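Local coordinates for protein Syntaxin1 (Monosiga brevicollis, PDB 2XHE) that probably acts as a SNAP receptor (SNARE) in exocytosis, the membrane-fusion step of secretion, and forms a complex with the SM protein Unc18, at residues F42-F47 and D132-R136; I60-E65 and V150-Y154; H140-R145 and Q243-D248; V67-H71 and K89-M94. One frame throughout, in Å; residues are numbered along the deposited sequence.

Interaction 1: F42-F47 and D132-R136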
loop_
_atom_site.group_PDB
_atom_site.type_symbol
_atom_site.label_atom_id
_atom_site.label_comp_id
_atom_site.label_asym_id
_atom_site.label_seq_id
_atom_site.Cartn_x
_atom_site.Cartn_y
_atom_site.Cartn_z
ATOM N N PHE B 42 -8.107 -33.270 9.530
ATOM C CA PHE B 42 -8.223 -32.202 8.534
ATOM C C PHE B 42 -6.897 -31.893 7.842
ATOM O O PHE B 42 -6.091 -31.104 8.335
ATOM C CB PHE B 42 -8.824 -30.927 9.130
ATOM C CG PHE B 42 -8.907 -29.790 8.154
ATOM C CD1 PHE B 42 -9.769 -29.853 7.070
ATOM C CD2 PHE B 42 -8.123 -28.662 8.315
ATOM C CE1 PHE B 42 -9.846 -28.817 6.166
ATOM C CE2 PHE B 42 -8.197 -27.618 7.413
ATOM C CZ PHE B 42 -9.061 -27.697 6.336
ATOM N N MET B 43 -6.686 -32.538 6.699
ATOM C CA MET B 43 -5.514 -32.303 5.867
ATOM C C MET B 43 -4.202 -32.495 6.628
ATOM O O MET B 43 -3.267 -31.704 6.503
ATOM C CB MET B 43 -5.599 -30.911 5.254
ATOM C CG MET B 43 -6.942 -30.647 4.599
ATOM S SD MET B 43 -6.791 -29.704 3.078
ATOM C CE MET B 43 -6.210 -28.156 3.730
ATOM N N ALA B 44 -4.141 -33.572 7.402
ATOM C CA ALA B 44 -2.981 -33.857 8.243
ATOM C C ALA B 44 -1.670 -33.949 7.462
ATOM O O ALA B 44 -0.669 -33.341 7.841
ATOM C CB ALA B 44 -3.208 -35.120 9.053
ATOM N N ASP B 45 -1.666 -34.708 6.373
ATOM C CA ASP B 45 -0.440 -34.835 5.597
ATOM C C ASP B 45 -0.008 -33.498 5.017
ATOM O O ASP B 45 1.183 -33.190 4.993
ATOM C CB ASP B 45 -0.571 -35.872 4.486
ATOM C CG ASP B 45 0.785 -36.339 3.970
ATOM O OD1 ASP B 45 1.826 -35.889 4.507
ATOM O OD2 ASP B 45 0.815 -37.165 3.032
ATOM N N PHE B 46 -0.974 -32.707 4.545
ATOM C CA PHE B 46 -0.677 -31.396 3.966
ATOM C C PHE B 46 0.029 -30.437 4.940
ATOM O O PHE B 46 1.115 -29.923 4.641
ATOM C CB PHE B 46 -1.940 -30.751 3.389
ATOM C CG PHE B 46 -1.767 -29.303 3.025
ATOM C CD1 PHE B 46 -1.193 -28.941 1.818
ATOM C CD2 PHE B 46 -2.170 -28.302 3.894
ATOM C CE1 PHE B 46 -1.028 -27.610 1.482
ATOM C CE2 PHE B 46 -2.007 -26.974 3.566
ATOM C CZ PHE B 46 -1.435 -26.626 2.358
ATOM N N PHE B 47 -0.570 -30.193 6.102
ATOM C CA PHE B 47 0.052 -29.282 7.065
ATOM C C PHE B 47 1.429 -29.774 7.506
ATOM O O PHE B 47 2.270 -28.993 7.974
ATOM C CB PHE B 47 -0.864 -29.020 8.255
ATOM C CG PHE B 47 -2.022 -28.141 7.923
ATOM C CD1 PHE B 47 -1.904 -26.760 8.010
ATOM C CD2 PHE B 47 -3.221 -28.685 7.488
ATOM C CE1 PHE B 47 -2.965 -25.941 7.697
ATOM C CE2 PHE B 47 -4.286 -27.872 7.175
ATOM C CZ PHE B 47 -4.158 -26.495 7.281
ATOM N N ASP B 132 -10.646 -25.654 2.081
ATOM C CA ASP B 132 -9.551 -26.597 1.844
ATOM C C ASP B 132 -8.626 -26.080 0.745
ATOM O O ASP B 132 -7.435 -25.864 0.967
ATOM C CB ASP B 132 -10.092 -27.974 1.434
ATOM C CG ASP B 132 -11.181 -28.484 2.365
ATOM O OD1 ASP B 132 -12.353 -28.069 2.202
ATOM O OD2 ASP B 132 -10.867 -29.312 3.251
ATOM N N LEU B 133 -9.194 -25.883 -0.443
ATOM C CA LEU B 133 -8.425 -25.475 -1.616
ATOM C C LEU B 133 -7.884 -24.043 -1.499
ATOM O O LEU B 133 -6.783 -23.750 -1.973
ATOM C CB LEU B 133 -9.254 -25.664 -2.897
ATOM C CG LEU B 133 -8.609 -25.245 -4.220
ATOM C CD1 LEU B 133 -7.274 -25.922 -4.418
ATOM C CD2 LEU B 133 -9.530 -25.558 -5.375
ATOM N N ARG B 134 -8.650 -23.161 -0.861
ATOM C CA ARG B 134 -8.186 -21.799 -0.607
ATOM C C ARG B 134 -6.902 -21.793 0.225
ATOM O O ARG B 134 -5.921 -21.138 -0.145
ATOM C CB ARG B 134 -9.273 -20.980 0.087
ATOM C CG ARG B 134 -10.431 -20.569 -0.820
ATOM C CD ARG B 134 -11.519 -19.862 -0.022
ATOM N NE ARG B 134 -10.962 -18.774 0.776
ATOM C CZ ARG B 134 -11.432 -18.402 1.962
ATOM N NH1 ARG B 134 -12.470 -19.035 2.494
ATOM N NH2 ARG B 134 -10.854 -17.406 2.619
ATOM N N ILE B 135 -6.924 -22.525 1.344
ATOM C CA ILE B 135 -5.767 -22.676 2.223
ATOM C C ILE B 135 -4.581 -23.279 1.485
ATOM O O ILE B 135 -3.464 -22.774 1.565
ATOM C CB ILE B 135 -6.105 -23.555 3.443
ATOM C CG1 ILE B 135 -6.947 -22.765 4.444
ATOM C CG2 ILE B 135 -4.840 -24.068 4.125
ATOM C CD1 ILE B 135 -7.724 -23.626 5.406
ATOM N N ARG B 136 -4.826 -24.362 0.761
ATOM C CA ARG B 136 -3.769 -24.994 -0.015
ATOM C C ARG B 136 -3.103 -24.001 -0.970
ATOM O O ARG B 136 -1.878 -23.963 -1.087
ATOM C CB ARG B 136 -4.325 -26.182 -0.804
ATOM C CG ARG B 136 -4.886 -27.309 0.054
ATOM C CD ARG B 136 -5.509 -28.405 -0.807
ATOM N NE ARG B 136 -5.193 -29.724 -0.274
ATOM C CZ ARG B 136 -4.102 -30.411 -0.587
ATOM N NH1 ARG B 136 -3.229 -29.906 -1.447
ATOM N NH2 ARG B 136 -3.885 -31.600 -0.037
#
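Both segments run the same way past each other, with CA-to-CA distances of 8.1 Å for Met43 to Asp132 and again for Phe46 to Arg136. Met43 is the N-cap of helix 44-72, and the carbonyl O of Met43 accepts a hydrogen bond from Phe47 N at 3.1 Å; 132-136 lies near the start of helix 131-171. Met43 points its side chain across the gap, with CE 3.8 Å from Asp132 O and SD 3.7 Å from Arg136 NE. Ile135 is the apolar centre of the second segment: its CG2 lies 4.1 Å from Phe46 CE2 and 4.0 Å from Phe47 CZ. This is one end of the syntaxin N-terminal Habc bundle, where its first and third helices pair and Phe46 also touches Ile111 of helix 80-116. Over one face of the Phe46 ring sits Arg136 CG, 4.3 Å from the centroid, a CH-pi contact; the polar end of Arg136 continues to Asn115, where NH1 makes a hydrogen bond. Phe42 offers its ring edge to Asp132, CE1 to OD2 being 3.1 Å. That carboxylate forms a salt bridge with Lys63 of the UNC18 chain, while Trp25 of UNC18 meets the Phe47 ring.

Interaction 2: I60-E65 and V150-Y154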
loop_
_atom_site.group_PDB
_atom_site.type_symbol
_atom_site.label_atom_id
_atom_site.label_comp_id
_atom_site.label_asym_id
_atom_site.label_seq_id
_atom_site.Cartn_x
_atom_site.Cartn_y
_atom_site.Cartn_z
ATOM N N ILE B 60 17.940 -24.157 5.603
ATOM C CA ILE B 60 18.720 -23.611 4.498
ATOM C C ILE B 60 19.222 -22.191 4.802
ATOM O O ILE B 60 20.380 -21.871 4.537
ATOM C CB ILE B 60 17.929 -23.610 3.178
ATOM C CG1 ILE B 60 17.498 -25.026 2.806
ATOM C CG2 ILE B 60 18.753 -23.004 2.053
ATOM C CD1 ILE B 60 17.008 -25.139 1.368
ATOM N N GLU B 61 18.356 -21.347 5.365
ATOM C CA GLU B 61 18.736 -19.972 5.701
ATOM C C GLU B 61 19.973 -19.903 6.585
ATOM O O GLU B 61 20.860 -19.088 6.346
ATOM C CB GLU B 61 17.588 -19.225 6.374
ATOM C CG GLU B 61 16.535 -18.735 5.407
ATOM C CD GLU B 61 15.684 -17.629 5.988
ATOM O OE1 GLU B 61 16.047 -16.446 5.798
ATOM O OE2 GLU B 61 14.657 -17.945 6.632
ATOM N N GLN B 62 20.014 -20.754 7.611
ATOM C CA GLN B 62 21.150 -20.828 8.526
ATOM C C GLN B 62 22.365 -21.406 7.804
ATOM O O GLN B 62 23.469 -20.872 7.895
ATOM C CB GLN B 62 20.799 -21.696 9.738
ATOM C CG GLN B 62 20.898 -20.988 11.091
ATOM C CD GLN B 62 19.785 -19.966 11.316
ATOM O OE1 GLN B 62 18.717 -20.043 10.707
ATOM N NE2 GLN B 62 20.035 -19.004 12.203
ATOM N N ALA B 63 22.144 -22.500 7.082
ATOM C CA ALA B 63 23.186 -23.144 6.291
ATOM C C ALA B 63 23.867 -22.186 5.304
ATOM O O ALA B 63 25.090 -22.192 5.164
ATOM C CB ALA B 63 22.608 -24.352 5.551
ATOM N N ILE B 64 23.071 -21.377 4.616
ATOM C CA ILE B 64 23.598 -20.414 3.660
ATOM C C ILE B 64 24.603 -19.464 4.312
ATOM O O ILE B 64 25.687 -19.229 3.777
ATOM C CB ILE B 64 22.452 -19.600 2.982
ATOM C CG1 ILE B 64 21.808 -20.413 1.855
ATOM C CG2 ILE B 64 22.961 -18.278 2.437
ATOM C CD1 ILE B 64 20.379 -20.019 1.578
ATOM N N GLU B 65 24.247 -18.925 5.473
ATOM C CA GLU B 65 25.090 -17.930 6.135
ATOM C C GLU B 65 26.318 -18.561 6.790
ATOM O O GLU B 65 27.151 -17.866 7.369
ATOM C CB GLU B 65 24.283 -17.113 7.152
ATOM C CG GLU B 65 23.011 -16.466 6.578
ATOM C CD GLU B 65 23.276 -15.524 5.402
ATOM O OE1 GLU B 65 24.389 -14.958 5.320
ATOM O OE2 GLU B 65 22.362 -15.344 4.564
ATOM N N VAL B 150 14.918 -17.226 -0.688
ATOM C CA VAL B 150 16.003 -17.805 0.112
ATOM C C VAL B 150 17.087 -18.328 -0.797
ATOM O O VAL B 150 18.269 -18.093 -0.565
ATOM C CB VAL B 150 15.552 -18.972 1.046
ATOM C CG1 VAL B 150 16.745 -19.535 1.780
ATOM C CG2 VAL B 150 14.549 -18.494 2.070
ATOM N N MET B 151 16.681 -19.042 -1.833
ATOM C CA MET B 151 17.653 -19.617 -2.748
ATOM C C MET B 151 18.399 -18.534 -3.497
ATOM O O MET B 151 19.521 -18.733 -3.946
ATOM C CB MET B 151 16.988 -20.586 -3.721
ATOM C CG MET B 151 16.443 -21.825 -3.025
ATOM S SD MET B 151 17.606 -22.541 -1.821
ATOM C CE MET B 151 18.540 -23.649 -2.879
ATOM N N THR B 152 17.773 -17.378 -3.628
ATOM C CA THR B 152 18.404 -16.288 -4.339
ATOM C C THR B 152 19.543 -15.772 -3.490
ATOM O O THR B 152 20.558 -15.320 -4.012
ATOM C CB THR B 152 17.402 -15.170 -4.660
ATOM O OG1 THR B 152 16.450 -15.662 -5.609
ATOM C CG2 THR B 152 18.112 -13.964 -5.252
ATOM N N ARG B 153 19.373 -15.852 -2.175
ATOM C CA ARG B 153 20.436 -15.456 -1.260
ATOM C C ARG B 153 21.610 -16.408 -1.452
ATOM O O ARG B 153 22.760 -15.981 -1.512
ATOM C CB ARG B 153 19.948 -15.456 0.188
ATOM C CG ARG B 153 21.022 -15.113 1.203
ATOM C CD ARG B 153 21.818 -13.883 0.787
ATOM N NE ARG B 153 22.882 -13.577 1.743
ATOM C CZ ARG B 153 23.985 -12.890 1.451
ATOM N NH1 ARG B 153 24.183 -12.432 0.218
ATOM N NH2 ARG B 153 24.895 -12.664 2.391
ATOM N N TYR B 154 21.299 -17.696 -1.580
ATOM C CA TYR B 154 22.297 -18.725 -1.861
ATOM C C TYR B 154 22.991 -18.450 -3.195
ATOM O O TYR B 154 24.210 -18.314 -3.256
ATOM C CB TYR B 154 21.629 -20.102 -1.875
ATOM C CG TYR B 154 22.569 -21.288 -1.969
ATOM C CD1 TYR B 154 23.632 -21.436 -1.089
ATOM C CD2 TYR B 154 22.363 -22.283 -2.920
ATOM C CE1 TYR B 154 24.485 -22.539 -1.170
ATOM C CE2 TYR B 154 23.205 -23.387 -3.009
ATOM C CZ TYR B 154 24.265 -23.512 -2.132
ATOM O OH TYR B 154 25.100 -24.609 -2.226
#
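Starting at Val150, the side chain points toward 60-65: its CG1 meets Ile60 CG2 at 4.0 Å, Glu61 CG at 3.7 Å and Ile64 CD1 at 3.7 Å. Ile64 is the most deeply covered residue on its side, and its CD1 also lies 3.6 Å from Val150 O. Met151 starts out away from the interface, but its thioether folds back, putting SD 4.1 Å from Ile60 CG2; it also packs on Met232 of helix 214-237. The two helical segments run nearly parallel, 13° between their directions and 9.9 Å between axes at closest approach. That is the relation expected of the first and third helices in the up-down-up Habc bundle of syntaxins, with helix 80-116 as the antiparallel middle member. One turn after Val150, Arg153 lays its CG 3.9 Å from Ile64 CG2, then carries its charge to the exposed edge of the interface, where NE meets Glu65 OE2 at 3.4 Å in a salt bridge whose hydrogen bond is weak. Tyr154 closes the segment: CD1 rests 3.6 Å from Ile64 CG1, the side chain also touching Met94 of helix 80-116 and Leu229 of helix 214-237.

Interaction 3: H140-R145 and Q243-D248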
loop_
_atom_site.group_PDB
_atom_site.type_symbol
_atom_site.label_atom_id
_atom_site.label_comp_id
_atom_site.label_asym_id
_atom_site.label_seq_id
_atom_site.Cartn_x
_atom_site.Cartn_y
_atom_site.Cartn_z
ATOM N N HIS B 140 0.675 -22.716 -0.836
ATOM C CA HIS B 140 1.516 -23.065 -1.973
ATOM C C HIS B 140 2.215 -21.832 -2.548
ATOM O O HIS B 140 3.416 -21.864 -2.836
ATOM C CB HIS B 140 0.689 -23.762 -3.053
ATOM C CG HIS B 140 1.504 -24.265 -4.202
ATOM N ND1 HIS B 140 2.875 -24.149 -4.247
ATOM C CD2 HIS B 140 1.142 -24.886 -5.349
ATOM C CE1 HIS B 140 3.325 -24.675 -5.373
ATOM N NE2 HIS B 140 2.294 -25.133 -6.058
ATOM N N SER B 141 1.455 -20.747 -2.708
ATOM C CA SER B 141 1.985 -19.506 -3.253
ATOM C C SER B 141 3.023 -18.897 -2.329
ATOM O O SER B 141 4.172 -18.674 -2.718
ATOM C CB SER B 141 0.859 -18.505 -3.485
ATOM O OG SER B 141 0.010 -18.948 -4.529
ATOM N N SER B 142 2.612 -18.629 -1.098
ATOM C CA SER B 142 3.485 -17.985 -0.132
ATOM C C SER B 142 4.867 -18.659 -0.035
ATOM O O SER B 142 5.900 -17.984 -0.056
ATOM C CB SER B 142 2.803 -17.945 1.233
ATOM O OG SER B 142 3.606 -17.258 2.177
ATOM N N LEU B 143 4.878 -19.985 0.065
ATOM C CA LEU B 143 6.115 -20.716 0.325
ATOM C C LEU B 143 7.026 -20.792 -0.902
ATOM O O LEU B 143 8.259 -20.736 -0.782
ATOM C CB LEU B 143 5.809 -22.124 0.864
ATOM C CG LEU B 143 5.193 -22.185 2.267
ATOM C CD1 LEU B 143 4.693 -23.582 2.589
ATOM C CD2 LEU B 143 6.187 -21.710 3.321
ATOM N N SER B 144 6.426 -20.928 -2.079
ATOM C CA SER B 144 7.206 -20.908 -3.303
ATOM C C SER B 144 7.985 -19.604 -3.392
ATOM O O SER B 144 9.162 -19.598 -3.741
ATOM C CB SER B 144 6.304 -21.084 -4.510
ATOM O OG SER B 144 5.627 -22.319 -4.427
ATOM N N ARG B 145 7.332 -18.501 -3.054
ATOM C CA ARG B 145 8.014 -17.217 -3.026
ATOM C C ARG B 145 9.107 -17.239 -1.973
ATOM O O ARG B 145 10.271 -16.999 -2.290
ATOM C CB ARG B 145 7.035 -16.044 -2.818
ATOM C CG ARG B 145 6.162 -15.718 -4.049
ATOM C CD ARG B 145 5.363 -14.394 -3.911
ATOM N NE ARG B 145 4.274 -14.476 -2.933
ATOM C CZ ARG B 145 3.154 -15.184 -3.100
ATOM N NH1 ARG B 145 2.961 -15.892 -4.213
ATOM N NH2 ARG B 145 2.223 -15.194 -2.145
ATOM N N GLN B 243 -0.616 -18.812 -12.056
ATOM C CA GLN B 243 -0.823 -18.831 -10.613
ATOM C C GLN B 243 -0.647 -17.422 -10.070
ATOM O O GLN B 243 0.154 -16.643 -10.586
ATOM C CB GLN B 243 0.158 -19.784 -9.925
ATOM C CG GLN B 243 0.095 -19.761 -8.401
ATOM C CD GLN B 243 1.004 -20.801 -7.755
ATOM O OE1 GLN B 243 1.661 -20.527 -6.749
ATOM N NE2 GLN B 243 1.048 -21.998 -8.334
ATOM N N GLY B 244 -1.415 -17.088 -9.043
ATOM C CA GLY B 244 -1.257 -15.817 -8.365
ATOM C C GLY B 244 -1.450 -14.554 -9.189
ATOM O O GLY B 244 -2.500 -14.355 -9.804
ATOM N N GLU B 245 -0.417 -13.709 -9.187
ATOM C CA GLU B 245 -0.488 -12.320 -9.661
ATOM C C GLU B 245 -1.297 -11.448 -8.688
ATOM O O GLU B 245 -1.058 -10.239 -8.565
ATOM C CB GLU B 245 -1.048 -12.225 -11.091
ATOM C CG GLU B 245 -2.526 -11.830 -11.175
ATOM C CD GLU B 245 -3.010 -11.606 -12.607
ATOM O OE1 GLU B 245 -2.163 -11.420 -13.506
ATOM O OE2 GLU B 245 -4.240 -11.612 -12.831
ATOM N N MET B 246 -2.225 -12.091 -7.977
ATOM C CA MET B 246 -3.222 -11.410 -7.160
ATOM C C MET B 246 -3.490 -12.151 -5.839
ATOM O O MET B 246 -4.140 -11.614 -4.933
ATOM C CB MET B 246 -4.525 -11.284 -7.963
ATOM C CG MET B 246 -5.450 -10.171 -7.505
ATOM S SD MET B 246 -4.751 -8.505 -7.641
ATOM C CE MET B 246 -5.270 -8.023 -9.283
ATOM N N ILE B 247 -2.984 -13.383 -5.736
ATOM C CA ILE B 247 -3.247 -14.251 -4.581
ATOM C C ILE B 247 -2.678 -13.732 -3.247
ATOM O O ILE B 247 -3.250 -13.990 -2.181
ATOM C CB ILE B 247 -2.787 -15.721 -4.835
ATOM C CG1 ILE B 247 -3.097 -16.612 -3.624
ATOM C CG2 ILE B 247 -1.304 -15.777 -5.177
ATOM C CD1 ILE B 247 -3.257 -18.085 -3.970
ATOM N N ASP B 248 -1.566 -13.004 -3.302
ATOM C CA ASP B 248 -1.014 -12.396 -2.099
ATOM C C ASP B 248 -1.905 -11.294 -1.518
ATOM O O ASP B 248 -1.595 -10.727 -0.471
ATOM C CB ASP B 248 0.391 -11.847 -2.349
ATOM C CG ASP B 248 1.245 -11.848 -1.087
ATOM O OD1 ASP B 248 0.977 -12.688 -0.198
ATOM O OD2 ASP B 248 2.182 -11.023 -0.983
#
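Two polar pairs span this contact, and neither is strong. Ser141 OG is hydrogen-bonded to Gln137 O one turn back in the helix, and lies 3.2 Å from Gln243 OE1; Gln243 is moreover poorly ordered. The amide NE2 of Gln243 sits over one face of the His140 ring, 4.1 Å from His140 NE2. Ser144 OG is satisfied within the helix, giving its proton to His140 O at 2.8 Å. Here an irregular loop of the SNARE region, between helices 214-237 and 250-255, lies against the third Habc helix, consistent with the closed form of syntaxin held by an SM protein. Ile247 supplies the apolar part, its CD1 3.4 Å from Ser141 OG. Further along, Arg145 NH2 reaches Asp248 OD1 at 3.4 Å, a salt bridge with weak hydrogen-bond geometry. The better partner of Asp248 OD1 is the backbone N of Ser45 of the UNC18 chain, whose OG also hydrogen-bonds Ser142 OG.

Interaction 4: V67-H71 and K89-M94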
loop_
_atom_site.group_PDB
_atom_site.type_symbol
_atom_site.label_atom_id
_atom_site.label_comp_id
_atom_site.label_asym_id
_atom_site.label_seq_id
_atom_site.Cartn_x
_atom_site.Cartn_y
_atom_site.Cartn_z
ATOM N N VAL B 67 27.921 -21.223 4.843
ATOM C CA VAL B 67 28.688 -21.371 3.614
ATOM C C VAL B 67 29.348 -20.030 3.300
ATOM O O VAL B 67 30.405 -19.976 2.684
ATOM C CB VAL B 67 27.805 -21.828 2.431
ATOM C CG1 VAL B 67 28.642 -22.012 1.185
ATOM C CG2 VAL B 67 27.085 -23.122 2.772
ATOM N N ALA B 68 28.725 -18.945 3.743
ATOM C CA ALA B 68 29.293 -17.615 3.543
ATOM C C ALA B 68 30.689 -17.520 4.165
ATOM O O ALA B 68 31.661 -17.212 3.475
ATOM C CB ALA B 68 28.372 -16.543 4.110
ATOM N N GLN B 69 30.785 -17.798 5.463
ATOM C CA GLN B 69 32.072 -17.771 6.160
ATOM C C GLN B 69 33.068 -18.784 5.601
ATOM O O GLN B 69 34.199 -18.433 5.263
ATOM C CB GLN B 69 31.885 -18.013 7.656
ATOM C CG GLN B 69 31.005 -16.990 8.329
ATOM C CD GLN B 69 30.857 -17.252 9.809
ATOM O OE1 GLN B 69 31.455 -18.185 10.350
ATOM N NE2 GLN B 69 30.056 -16.426 10.479
ATOM N N LEU B 70 32.645 -20.041 5.509
ATOM C CA LEU B 70 33.520 -21.102 5.020
ATOM C C LEU B 70 34.222 -20.741 3.709
ATOM O O LEU B 70 35.303 -21.255 3.416
ATOM C CB LEU B 70 32.745 -22.414 4.866
ATOM C CG LEU B 70 32.207 -23.064 6.140
ATOM C CD1 LEU B 70 31.627 -24.435 5.826
ATOM C CD2 LEU B 70 33.307 -23.173 7.191
ATOM N N HIS B 71 33.607 -19.859 2.926
ATOM C CA HIS B 71 34.182 -19.423 1.656
ATOM C C HIS B 71 35.247 -18.344 1.833
ATOM O O HIS B 71 36.373 -18.488 1.345
ATOM C CB HIS B 71 33.092 -18.910 0.717
ATOM C CG HIS B 71 32.484 -19.973 -0.141
ATOM N ND1 HIS B 71 33.238 -20.798 -0.948
ATOM C CD2 HIS B 71 31.195 -20.337 -0.332
ATOM C CE1 HIS B 71 32.441 -21.630 -1.591
ATOM N NE2 HIS B 71 31.194 -21.373 -1.234
ATOM N N LYS B 89 33.759 -29.180 5.019
ATOM C CA LYS B 89 32.498 -28.631 5.513
ATOM C C LYS B 89 31.669 -28.080 4.352
ATOM O O LYS B 89 30.482 -28.382 4.227
ATOM C CB LYS B 89 32.748 -27.515 6.539
ATOM C CG LYS B 89 33.451 -27.936 7.826
ATOM C CD LYS B 89 33.544 -26.773 8.824
ATOM C CE LYS B 89 34.166 -27.216 10.152
ATOM N NZ LYS B 89 34.198 -26.137 11.186
ATOM N N LEU B 90 32.305 -27.266 3.511
ATOM C CA LEU B 90 31.640 -26.652 2.367
ATOM C C LEU B 90 30.807 -27.645 1.576
ATOM O O LEU B 90 29.596 -27.479 1.449
ATOM C CB LEU B 90 32.654 -26.006 1.421
ATOM C CG LEU B 90 33.181 -24.606 1.726
ATOM C CD1 LEU B 90 34.175 -24.204 0.652
ATOM C CD2 LEU B 90 32.042 -23.606 1.804
ATOM N N GLN B 91 31.451 -28.669 1.028
ATOM C CA GLN B 91 30.737 -29.594 0.161
ATOM C C GLN B 91 29.860 -30.518 0.981
ATOM O O GLN B 91 29.173 -31.381 0.438
ATOM C CB GLN B 91 31.694 -30.383 -0.732
ATOM C CG GLN B 91 32.686 -31.249 0.003
ATOM C CD GLN B 91 33.841 -31.654 -0.889
ATOM O OE1 GLN B 91 34.107 -31.006 -1.907
ATOM N NE2 GLN B 91 34.536 -32.728 -0.517
ATOM N N ASP B 92 29.881 -30.322 2.294
ATOM C CA ASP B 92 29.030 -31.090 3.190
ATOM C C ASP B 92 27.746 -30.318 3.461
ATOM O O ASP B 92 26.646 -30.854 3.330
ATOM C CB ASP B 92 29.764 -31.414 4.492
ATOM C CG ASP B 92 29.014 -32.413 5.350
ATOM O OD1 ASP B 92 27.813 -32.187 5.620
ATOM O OD2 ASP B 92 29.629 -33.423 5.758
ATOM N N THR B 93 27.889 -29.050 3.830
ATOM C CA THR B 93 26.734 -28.167 3.964
ATOM C C THR B 93 26.077 -27.936 2.603
ATOM O O THR B 93 24.855 -27.951 2.498
ATOM C CB THR B 93 27.111 -26.815 4.605
ATOM O OG1 THR B 93 28.086 -26.159 3.791
ATOM C CG2 THR B 93 27.694 -27.021 5.998
ATOM N N MET B 94 26.896 -27.737 1.569
ATOM C CA MET B 94 26.417 -27.563 0.200
ATOM C C MET B 94 25.493 -28.684 -0.243
ATOM O O MET B 94 24.492 -28.451 -0.918
ATOM C CB MET B 94 27.587 -27.496 -0.782
ATOM C CG MET B 94 28.206 -26.120 -0.953
ATOM S SD MET B 94 29.298 -26.080 -2.383
ATOM C CE MET B 94 30.165 -24.546 -2.077
#
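Leu70 and Leu90 bury the largest areas here, with Val67 next. Leu90 CD2 is the hub: it sits 3.4 Å from Leu70 CB and 3.8 Å from Val67 CG1, and lies almost squarely over the His71 ring, 3.9 Å from its centroid, as a CH-pi contact. Leu70 also sends CD1 to within 3.4 Å of Lys89 CB, whose amine end leads away. Val67 adds CG2 against Thr93 OG1 at 3.4 Å; that hydroxyl gives its proton to Leu90 O at 3.1 Å. The segments cross at -160°, axes 9.9 Å apart, the antiparallel pairing of the first two helices of the Habc bundle, and 89-94 is kinked. Met94 CE comes 3.4 Å from His71 NE2 at the ring edge, yet the polar partner of that nitrogen is Gln158 of helix 131-171. With no hydrogen bond or salt bridge between the two segments, the hold depends on apolar fit and exclusion of water, and Thr93 OG1 and His71 NE2 find their hydrogen-bond partners in Leu90 O and in Gln158, not across the contact.

Interactions 1 and 2 pair the same two helices, 44-72 and 131-171, at points whose centres are 27 Å apart, so the parallel pairing extends along the bundle. Interaction 4 adds the antiparallel helix 80-116 and touches interaction 2, Tyr154 OH lying 3.7 Å from Met94 CG; their centres are 11 Å apart. Interaction 3 comes next along helix 131-171, about a turn after interaction 1, centres 16 Å apart, and brings the SNARE region onto that helix. UNC18 contacts are concentrated in interactions 1 and 3: it touches Thr152 in interaction 2 and neither segment of interaction 4, whose centre is 36 Å from that of interaction 1, across the chain's centre.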